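Local coordinates for DUF1896 domain-containing protein (Porphyromonas gingivalis, PDB 2APL) that is of unknown function but belongs to the DUF1896 family and folds as an all-helical single chain, at residues S3-E8 / A44-V49; S10-K15 / E57-A62; L14-Y19 / T35-E40. All coordinates share one frame; numbering follows the deposited sequence.

From the N terminus, helix 3-23 supplies one side of all three contacts, and the two helices that follow pack against it. Contact 3 closes the shortest loop: helix 31-51 returns and sets 35-40 beside 14-19. Further along that helix, 44-49 meets 3-8 in contact 1, so contact 3 is nested inside the loop that contact 1 closes. The chain then enters helix 55-67, whose 57-62 meets 10-15 in contact 2; this loop crosses that of contact 1 and starts from the same part of the first helix as contact 3, sharing Leu14 and Lys15. Together they tie the three N-terminal helices into one bundle.

Contact 1 of 3, residues S3-E8 / A44-V49; sequences STEKKE and AYCDAV
Glu8 and Tyr45 make the main contact between helix 3-8 and helix 44-49, and it is a stacking of flat groups. The CG of Glu8 sits over one face of the Tyr45 ring, 4.0 Å from the centroid and 22° off the normal, a CH-pi contact displaced toward the rim. Because the Glu8 chain bends at chi2, its carboxylate folds back over the same ring, and the two planes lie only 6° apart. On the opposite face of the ring is Val49 CG2, one turn further along the tyrosine's own helix, so the aromatic is sandwiched between a neighbour from its own helix and one from across the interface.

Further van der Waals contacts flank this stack. The methyl CG2 of Thr4 approaches Tyr45 OH at 4.1 Å, the two side chains crossing at about a right angle. Glu5 is reached by the sulfur of Cys46: the SG lies 3.8 Å from Glu5 CG and about as far from the carboxylate end, alongside an extended chain.

Polar and charged groups look mostly beyond the pair. Tyr45 OH is hydrogen-bonded to ND1 of His55, which fixes the hydroxyl end of the ring. Glu8 OE1 lies close to OE2 of Glu59, a meeting of two carboxylates that would probably favour a shared proton, while Lys7 NZ is a long salt-bridge partner of Glu8 OE2 at 3.7 Å and could offset part of the charge.

The short helical axes pass 11.3 Å apart with 137° between their directions, and helix 55-67 covers Tyr45 through Ala58. Such steeply inclined, roughly antiparallel packing of successive helices, completed by a third, is that of a small helical bundle.

Contact 2 of 3, residues S10-K15 / E57-A62; sequences SHFRLK and EAESMA
Two helices of the N-terminal bundle, 3-23 and 55-67, meet here where Phe12 of the first reaches Ala62 and Glu59 of the second. The Phe12 ring brings its far end to the alanine, with CZ 3.5 Å from Ala62 CB and CE1 only slightly further away. Phe12 has CG beside its backbone N (chi1 -65°), a setting from which the ring reaches across to the other helix although its CB does not point there. The same end of the ring also meets the aliphatic part of Glu59, whose CG is 3.9 Å from Phe12 CE1; ring and carboxylate planes stand nearly perpendicular.

The segment axes run 11.8 Å apart at 37°, as in the roughly parallel helix pairs of a bundle, and Ser63 and Leu66 continue the cover of Phe12 along the second helix.

Beyond the phenyl ring, Glu59 extends to His11. Its OE2 lies 3.5 Å from His11 CD2, a contact with a ring carbon, and the imidazole and carboxylate planes are inclined by 40°. One face of the imidazole rests on Lys15 CG, 4.0 Å above the ring plane, while the amino group of that lysine goes on to a hydrogen bond with Ser63 OG.

Contact 3 of 3, residues L14-Y19 / T35-E40; sequences LKLETY and TARSDE
A single methyl of Leu16, CD2, carries the contact between segments 14-19 and 35-40, touching Arg37 and Ser38. This CD2 lies 3.6 Å from Arg37 CG and equally near Arg37 CB, against the aliphatic root of the arginine, and the two side chains cross at about a right angle. This is helix-to-helix packing in the N-terminal all-helical bundle, close enough for the CA atoms of Leu16 and Ser38 to stand 7.4 Å apart. The same methyl meets Ser38 OG at 3.8 Å, so one carbon bridges two adjacent residues of the facing helix.

Torsions set up both partners. With CG opposite the backbone N (chi1 177°), Leu16 directs CD2 at the other helix while CD1 turns aside. Arg37 starts likewise, then bends at chi2 and chi3, which turns the guanidinium away from the line of its first carbons.

In the next shell, the polar ends find partners in the backbone. Ser38 OG is hydrogen-bonded to the carbonyl oxygen of Ile34, one turn back in its own helix, leaving its oxygen satisfied beside an apolar methyl. Leu66 and Leu70 add further cover to Leu16. Arg37 NE is within long salt-bridge range of Glu40 OE1 at 3.8 Å, but that oxygen lies well out of the guanidinium plane; the firmer hold is on NH1, which is hydrogen-bonded to the carbonyl oxygens of both Leu66 and Gln68.

Contact 1 of 3, residues S3-E8 / A44-V49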
loop_
_atom_site.group_PDB
_atom_site.type_symbol
_atom_site.label_atom_id
_atom_site.label_comp_id
_atom_site.label_asym_id
_atom_site.label_seq_id
_atom_site.Cartn_x
_atom_site.Cartn_y
_atom_site.Cartn_z
ATOM N N SER A 3 30.894 -3.584 1.127
ATOM C CA SER A 3 30.562 -2.181 1.366
ATOM C C SER A 3 29.379 -1.836 0.456
ATOM O O SER A 3 28.414 -1.202 0.891
ATOM C CB SER A 3 31.746 -1.237 1.106
ATOM O OG SER A 3 31.368 0.102 1.445
ATOM N N THR A 4 29.484 -2.255 -0.805
ATOM C CA THR A 4 28.396 -2.161 -1.773
ATOM C C THR A 4 27.143 -2.753 -1.162
ATOM O O THR A 4 26.109 -2.156 -1.272
ATOM C CB THR A 4 28.710 -2.918 -3.127
ATOM O OG1 THR A 4 29.899 -2.370 -3.705
ATOM C CG2 THR A 4 27.513 -2.792 -4.166
ATOM N N GLU A 5 27.260 -3.948 -0.561
ATOM C CA GLU A 5 26.123 -4.638 0.034
ATOM C C GLU A 5 25.487 -3.903 1.240
ATOM O O GLU A 5 24.277 -3.922 1.402
ATOM C CB GLU A 5 26.497 -6.055 0.394
ATOM C CG GLU A 5 26.841 -6.888 -0.841
ATOM C CD GLU A 5 27.255 -8.301 -0.491
ATOM O OE1 GLU A 5 27.785 -9.013 -1.401
ATOM O OE2 GLU A 5 27.037 -8.686 0.696
ATOM N N LYS A 6 26.295 -3.242 2.055
ATOM C CA LYS A 6 25.760 -2.404 3.114
ATOM C C LYS A 6 25.052 -1.154 2.521
ATOM O O LYS A 6 23.992 -0.734 3.004
ATOM C CB LYS A 6 26.883 -1.988 4.069
ATOM C CG LYS A 6 26.414 -1.111 5.271
ATOM C CD LYS A 6 27.624 -0.347 5.879
ATOM C CE LYS A 6 27.723 -0.434 7.416
ATOM N NZ LYS A 6 26.602 0.207 8.137
ATOM N N LYS A 7 25.671 -0.539 1.517
ATOM C CA LYS A 7 25.143 0.670 0.903
ATOM C C LYS A 7 23.832 0.330 0.215
ATOM O O LYS A 7 22.849 1.050 0.341
ATOM C CB LYS A 7 26.133 1.193 -0.142
ATOM C CG LYS A 7 25.646 2.432 -0.850
ATOM C CD LYS A 7 26.747 3.203 -1.589
ATOM C CE LYS A 7 26.735 2.858 -3.091
ATOM N NZ LYS A 7 25.419 3.171 -3.794
ATOM N N GLU A 8 23.837 -0.775 -0.538
ATOM C CA GLU A 8 22.637 -1.185 -1.263
ATOM C C GLU A 8 21.557 -1.585 -0.320
ATOM O O GLU A 8 20.392 -1.320 -0.596
ATOM C CB GLU A 8 22.898 -2.357 -2.267
ATOM C CG GLU A 8 23.741 -1.921 -3.453
ATOM C CD GLU A 8 23.031 -0.879 -4.322
ATOM O OE1 GLU A 8 21.792 -0.966 -4.522
ATOM O OE2 GLU A 8 23.706 0.032 -4.804
ATOM N N ALA A 44 18.416 -10.347 -4.429
ATOM C CA ALA A 44 18.079 -10.215 -5.853
ATOM C C ALA A 44 19.123 -9.340 -6.591
ATOM O O ALA A 44 19.553 -9.661 -7.705
ATOM C CB ALA A 44 16.668 -9.631 -6.040
ATOM N N TYR A 45 19.490 -8.246 -5.959
ATOM C CA TYR A 45 20.522 -7.346 -6.478
ATOM C C TYR A 45 21.889 -8.057 -6.632
ATOM O O TYR A 45 22.486 -8.072 -7.713
ATOM C CB TYR A 45 20.664 -6.112 -5.578
ATOM C CG TYR A 45 21.792 -5.189 -6.029
ATOM C CD1 TYR A 45 21.563 -4.175 -6.942
ATOM C CD2 TYR A 45 23.078 -5.377 -5.582
ATOM C CE1 TYR A 45 22.644 -3.378 -7.414
ATOM C CE2 TYR A 45 24.145 -4.604 -6.050
ATOM C CZ TYR A 45 23.900 -3.594 -6.949
ATOM O OH TYR A 45 24.938 -2.782 -7.378
ATOM N N CYS A 46 22.351 -8.676 -5.552
ATOM C CA CYS A 46 23.636 -9.380 -5.567
ATOM C C CYS A 46 23.622 -10.549 -6.590
ATOM O O CYS A 46 24.583 -10.736 -7.361
ATOM C CB CYS A 46 23.977 -9.854 -4.165
ATOM S SG CYS A 46 24.259 -8.547 -3.043
ATOM N N ASP A 47 22.507 -11.283 -6.667
ATOM C CA ASP A 47 22.356 -12.334 -7.689
ATOM C C ASP A 47 22.475 -11.786 -9.090
ATOM O O ASP A 47 23.191 -12.349 -9.937
ATOM C CB ASP A 47 21.019 -13.107 -7.584
ATOM C CG ASP A 47 20.968 -14.085 -6.400
ATOM O OD1 ASP A 47 22.007 -14.285 -5.720
ATOM O OD2 ASP A 47 19.860 -14.646 -6.159
ATOM N N ALA A 48 21.743 -10.709 -9.366
ATOM C CA ALA A 48 21.748 -10.117 -10.700
ATOM C C ALA A 48 23.163 -9.680 -11.110
ATOM O O ALA A 48 23.647 -10.043 -12.200
ATOM C CB ALA A 48 20.787 -8.950 -10.783
ATOM N N VAL A 49 23.826 -8.910 -10.241
ATOM C CA VAL A 49 25.236 -8.550 -10.492
ATOM C C VAL A 49 26.119 -9.750 -10.806
ATOM O O VAL A 49 26.855 -9.732 -11.810
ATOM C CB VAL A 49 25.816 -7.679 -9.366
ATOM C CG1 VAL A 49 27.352 -7.442 -9.591
ATOM C CG2 VAL A 49 25.039 -6.409 -9.306
#

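Contact 2 of 3, residues S10-K15 / E57-A62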
loop_
_atom_site.group_PDB
_atom_site.type_symbol
_atom_site.label_atom_id
_atom_site.label_comp_id
_atom_site.label_asym_id
_atom_site.label_seq_id
_atom_site.Cartn_x
_atom_site.Cartn_y
_atom_site.Cartn_z
ATOM N N SER A 10 20.961 -0.517 2.722
ATOM C CA SER A 10 20.405 0.701 3.293
ATOM C C SER A 10 19.520 1.440 2.279
ATOM O O SER A 10 18.530 2.032 2.643
ATOM C CB SER A 10 21.523 1.625 3.827
ATOM O OG SER A 10 22.151 0.999 4.949
ATOM N N HIS A 11 19.894 1.396 1.003
ATOM C CA HIS A 11 19.133 2.045 -0.057
ATOM C C HIS A 11 17.754 1.348 -0.188
ATOM O O HIS A 11 16.715 2.005 -0.195
ATOM C CB HIS A 11 19.954 1.960 -1.370
ATOM C CG HIS A 11 19.182 2.392 -2.581
ATOM N ND1 HIS A 11 18.689 3.671 -2.731
ATOM C CD2 HIS A 11 18.787 1.702 -3.679
ATOM C CE1 HIS A 11 18.073 3.766 -3.897
ATOM N NE2 HIS A 11 18.100 2.581 -4.482
ATOM N N PHE A 12 17.748 0.013 -0.242
ATOM C CA PHE A 12 16.487 -0.717 -0.394
ATOM C C PHE A 12 15.634 -0.536 0.863
ATOM O O PHE A 12 14.433 -0.352 0.748
ATOM C CB PHE A 12 16.719 -2.218 -0.660
ATOM C CG PHE A 12 17.413 -2.482 -1.973
ATOM C CD1 PHE A 12 16.916 -1.911 -3.166
ATOM C CD2 PHE A 12 18.567 -3.301 -2.028
ATOM C CE1 PHE A 12 17.567 -2.153 -4.395
ATOM C CE2 PHE A 12 19.249 -3.522 -3.246
ATOM C CZ PHE A 12 18.754 -2.954 -4.421
ATOM N N ARG A 13 16.239 -0.640 2.042
ATOM C CA ARG A 13 15.497 -0.370 3.282
ATOM C C ARG A 13 14.821 1.017 3.331
ATOM O O ARG A 13 13.639 1.101 3.624
ATOM C CB ARG A 13 16.342 -0.594 4.545
ATOM C CG ARG A 13 15.477 -0.399 5.831
ATOM C CD ARG A 13 16.206 -0.834 7.130
ATOM N NE ARG A 13 15.217 -0.804 8.200
ATOM C CZ ARG A 13 14.854 -1.872 8.902
ATOM N NH1 ARG A 13 15.465 -3.031 8.695
ATOM N NH2 ARG A 13 13.912 -1.760 9.842
ATOM N N LEU A 14 15.558 2.079 3.011
ATOM C CA LEU A 14 15.004 3.412 2.959
ATOM C C LEU A 14 13.829 3.520 1.953
ATOM O O LEU A 14 12.796 4.075 2.286
ATOM C CB LEU A 14 16.078 4.475 2.668
ATOM C CG LEU A 14 15.578 5.910 2.850
ATOM C CD1 LEU A 14 14.956 6.143 4.234
ATOM C CD2 LEU A 14 16.683 6.923 2.545
ATOM N N LYS A 15 13.999 2.975 0.746
ATOM C CA LYS A 15 12.934 3.013 -0.256
ATOM C C LYS A 15 11.654 2.336 0.264
ATOM O O LYS A 15 10.543 2.795 -0.024
ATOM C CB LYS A 15 13.376 2.292 -1.534
ATOM C CG LYS A 15 14.431 3.053 -2.373
ATOM C CD LYS A 15 14.786 2.237 -3.650
ATOM C CE LYS A 15 13.646 2.208 -4.647
ATOM N NZ LYS A 15 14.125 1.493 -5.838
ATOM N N GLU A 57 20.306 -2.330 -13.885
ATOM C CA GLU A 57 19.410 -3.456 -14.117
ATOM C C GLU A 57 19.160 -4.178 -12.814
ATOM O O GLU A 57 18.015 -4.508 -12.528
ATOM C CB GLU A 57 19.973 -4.429 -15.155
ATOM C CG GLU A 57 20.109 -3.784 -16.508
ATOM C CD GLU A 57 20.800 -4.689 -17.528
ATOM O OE1 GLU A 57 21.828 -5.347 -17.239
ATOM O OE2 GLU A 57 20.277 -4.746 -18.643
ATOM N N ALA A 58 20.219 -4.415 -12.032
ATOM C CA ALA A 58 20.121 -5.179 -10.791
ATOM C C ALA A 58 19.218 -4.420 -9.773
ATOM O O ALA A 58 18.343 -5.017 -9.106
ATOM C CB ALA A 58 21.565 -5.475 -10.190
ATOM N N GLU A 59 19.415 -3.098 -9.688
ATOM C CA GLU A 59 18.633 -2.270 -8.796
ATOM C C GLU A 59 17.146 -2.236 -9.168
ATOM O O GLU A 59 16.274 -2.207 -8.285
ATOM C CB GLU A 59 19.196 -0.852 -8.768
ATOM C CG GLU A 59 19.315 -0.361 -7.347
ATOM C CD GLU A 59 20.212 0.871 -7.158
ATOM O OE1 GLU A 59 20.010 1.878 -7.895
ATOM O OE2 GLU A 59 21.080 0.822 -6.238
ATOM N N SER A 60 16.892 -2.196 -10.466
ATOM C CA SER A 60 15.540 -2.176 -11.017
ATOM C C SER A 60 14.811 -3.470 -10.663
ATOM O O SER A 60 13.713 -3.451 -10.120
ATOM C CB SER A 60 15.622 -2.018 -12.533
ATOM O OG SER A 60 14.331 -1.977 -13.122
HETATM N N MSE A 61 15.432 -4.604 -10.947
HETATM C CA MSE A 61 14.763 -5.846 -10.614
HETATM C C MSE A 61 14.676 -6.106 -9.085
HETATM O O MSE A 61 13.711 -6.681 -8.635
HETATM C CB MSE A 61 15.335 -7.025 -11.422
HETATM C CG MSE A 61 16.613 -7.590 -10.879
HETATM SE SE MSE A 61 17.306 -8.970 -12.185
HETATM C CE MSE A 61 18.075 -7.700 -13.587
ATOM N N ALA A 62 15.678 -5.695 -8.311
ATOM C CA ALA A 62 15.592 -5.700 -6.837
ATOM C C ALA A 62 14.433 -4.826 -6.273
ATOM O O ALA A 62 13.798 -5.190 -5.274
ATOM C CB ALA A 62 16.890 -5.264 -6.227
#

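Contact 3 of 3, residues L14-Y19 / T35-E40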
loop_
_atom_site.group_PDB
_atom_site.type_symbol
_atom_site.label_atom_id
_atom_site.label_comp_id
_atom_site.label_asym_id
_atom_site.label_seq_id
_atom_site.Cartn_x
_atom_site.Cartn_y
_atom_site.Cartn_z
ATOM N N LEU A 14 15.558 2.079 3.011
ATOM C CA LEU A 14 15.004 3.412 2.959
ATOM C C LEU A 14 13.829 3.520 1.953
ATOM O O LEU A 14 12.796 4.075 2.286
ATOM C CB LEU A 14 16.078 4.475 2.668
ATOM C CG LEU A 14 15.578 5.910 2.850
ATOM C CD1 LEU A 14 14.956 6.143 4.234
ATOM C CD2 LEU A 14 16.683 6.923 2.545
ATOM N N LYS A 15 13.999 2.975 0.746
ATOM C CA LYS A 15 12.934 3.013 -0.256
ATOM C C LYS A 15 11.654 2.336 0.264
ATOM O O LYS A 15 10.543 2.795 -0.024
ATOM C CB LYS A 15 13.376 2.292 -1.534
ATOM C CG LYS A 15 14.431 3.053 -2.373
ATOM C CD LYS A 15 14.786 2.237 -3.650
ATOM C CE LYS A 15 13.646 2.208 -4.647
ATOM N NZ LYS A 15 14.125 1.493 -5.838
ATOM N N LEU A 16 11.818 1.217 0.985
ATOM C CA LEU A 16 10.667 0.420 1.421
ATOM C C LEU A 16 10.041 1.134 2.609
ATOM O O LEU A 16 8.807 1.244 2.714
ATOM C CB LEU A 16 11.098 -0.999 1.890
ATOM C CG LEU A 16 9.987 -1.931 2.437
ATOM C CD1 LEU A 16 8.781 -2.078 1.455
ATOM C CD2 LEU A 16 10.576 -3.320 2.756
ATOM N N GLU A 17 10.877 1.673 3.493
ATOM C CA GLU A 17 10.299 2.440 4.631
ATOM C C GLU A 17 9.442 3.595 4.142
ATOM O O GLU A 17 8.301 3.806 4.603
ATOM C CB GLU A 17 11.370 2.895 5.592
ATOM C CG GLU A 17 11.931 1.733 6.462
ATOM C CD GLU A 17 13.000 2.254 7.377
ATOM O OE1 GLU A 17 13.276 3.465 7.324
ATOM O OE2 GLU A 17 13.554 1.501 8.157
ATOM N N THR A 18 9.968 4.340 3.196
ATOM C CA THR A 18 9.247 5.488 2.626
ATOM C C THR A 18 7.906 5.043 1.957
ATOM O O THR A 18 6.869 5.632 2.164
ATOM C CB THR A 18 10.171 6.237 1.686
ATOM O OG1 THR A 18 11.303 6.724 2.447
ATOM C CG2 THR A 18 9.436 7.437 0.994
ATOM N N TYR A 19 7.985 3.992 1.164
ATOM C CA TYR A 19 6.852 3.478 0.428
ATOM C C TYR A 19 5.755 3.027 1.395
ATOM O O TYR A 19 4.592 3.342 1.183
ATOM C CB TYR A 19 7.312 2.301 -0.462
ATOM C CG TYR A 19 6.194 1.823 -1.379
ATOM C CD1 TYR A 19 5.953 2.487 -2.548
ATOM C CD2 TYR A 19 5.398 0.677 -1.069
ATOM C CE1 TYR A 19 4.944 2.108 -3.411
ATOM C CE2 TYR A 19 4.379 0.248 -1.971
ATOM C CZ TYR A 19 4.148 1.009 -3.125
ATOM O OH TYR A 19 3.199 0.693 -4.088
ATOM N N THR A 35 12.832 -5.625 7.508
ATOM C CA THR A 35 14.141 -6.346 7.523
ATOM C C THR A 35 14.135 -7.476 6.485
ATOM O O THR A 35 15.042 -7.583 5.625
ATOM C CB THR A 35 14.398 -6.906 8.922
ATOM O OG1 THR A 35 14.358 -5.811 9.851
ATOM C CG2 THR A 35 15.760 -7.624 9.012
ATOM N N ALA A 36 13.102 -8.305 6.552
ATOM C CA ALA A 36 13.067 -9.485 5.699
ATOM C C ALA A 36 12.934 -9.121 4.219
ATOM O O ALA A 36 13.617 -9.698 3.385
ATOM C CB ALA A 36 11.995 -10.363 6.122
ATOM N N ARG A 37 12.066 -8.165 3.896
ATOM C CA ARG A 37 11.894 -7.750 2.520
ATOM C C ARG A 37 13.138 -6.976 1.952
ATOM O O ARG A 37 13.556 -7.210 0.807
ATOM C CB ARG A 37 10.609 -6.915 2.390
ATOM C CG ARG A 37 10.284 -6.447 0.978
ATOM C CD ARG A 37 10.139 -7.660 0.044
ATOM N NE ARG A 37 8.981 -8.506 0.293
ATOM C CZ ARG A 37 7.776 -8.310 -0.230
ATOM N NH1 ARG A 37 7.514 -7.230 -0.974
ATOM N NH2 ARG A 37 6.821 -9.199 0.012
ATOM N N SER A 38 13.743 -6.124 2.757
ATOM C CA SER A 38 14.986 -5.469 2.359
ATOM C C SER A 38 16.141 -6.479 2.065
ATOM O O SER A 38 16.883 -6.291 1.101
ATOM C CB SER A 38 15.391 -4.428 3.404
ATOM O OG SER A 38 14.333 -3.454 3.507
ATOM N N ASP A 39 16.293 -7.490 2.934
ATOM C CA ASP A 39 17.202 -8.615 2.743
ATOM C C ASP A 39 16.929 -9.363 1.425
ATOM O O ASP A 39 17.875 -9.659 0.679
ATOM C CB ASP A 39 17.067 -9.634 3.896
ATOM C CG ASP A 39 17.811 -9.219 5.169
ATOM O OD1 ASP A 39 18.440 -8.142 5.163
ATOM O OD2 ASP A 39 17.782 -9.991 6.191
ATOM N N GLU A 40 15.651 -9.658 1.135
ATOM C CA GLU A 40 15.300 -10.262 -0.144
ATOM C C GLU A 40 15.701 -9.438 -1.366
ATOM O O GLU A 40 16.123 -10.027 -2.394
ATOM C CB GLU A 40 13.785 -10.554 -0.286
ATOM C CG GLU A 40 13.214 -11.471 0.707
ATOM C CD GLU A 40 11.698 -11.587 0.575
ATOM O OE1 GLU A 40 11.115 -11.518 -0.579
ATOM O OE2 GLU A 40 11.098 -11.786 1.658
#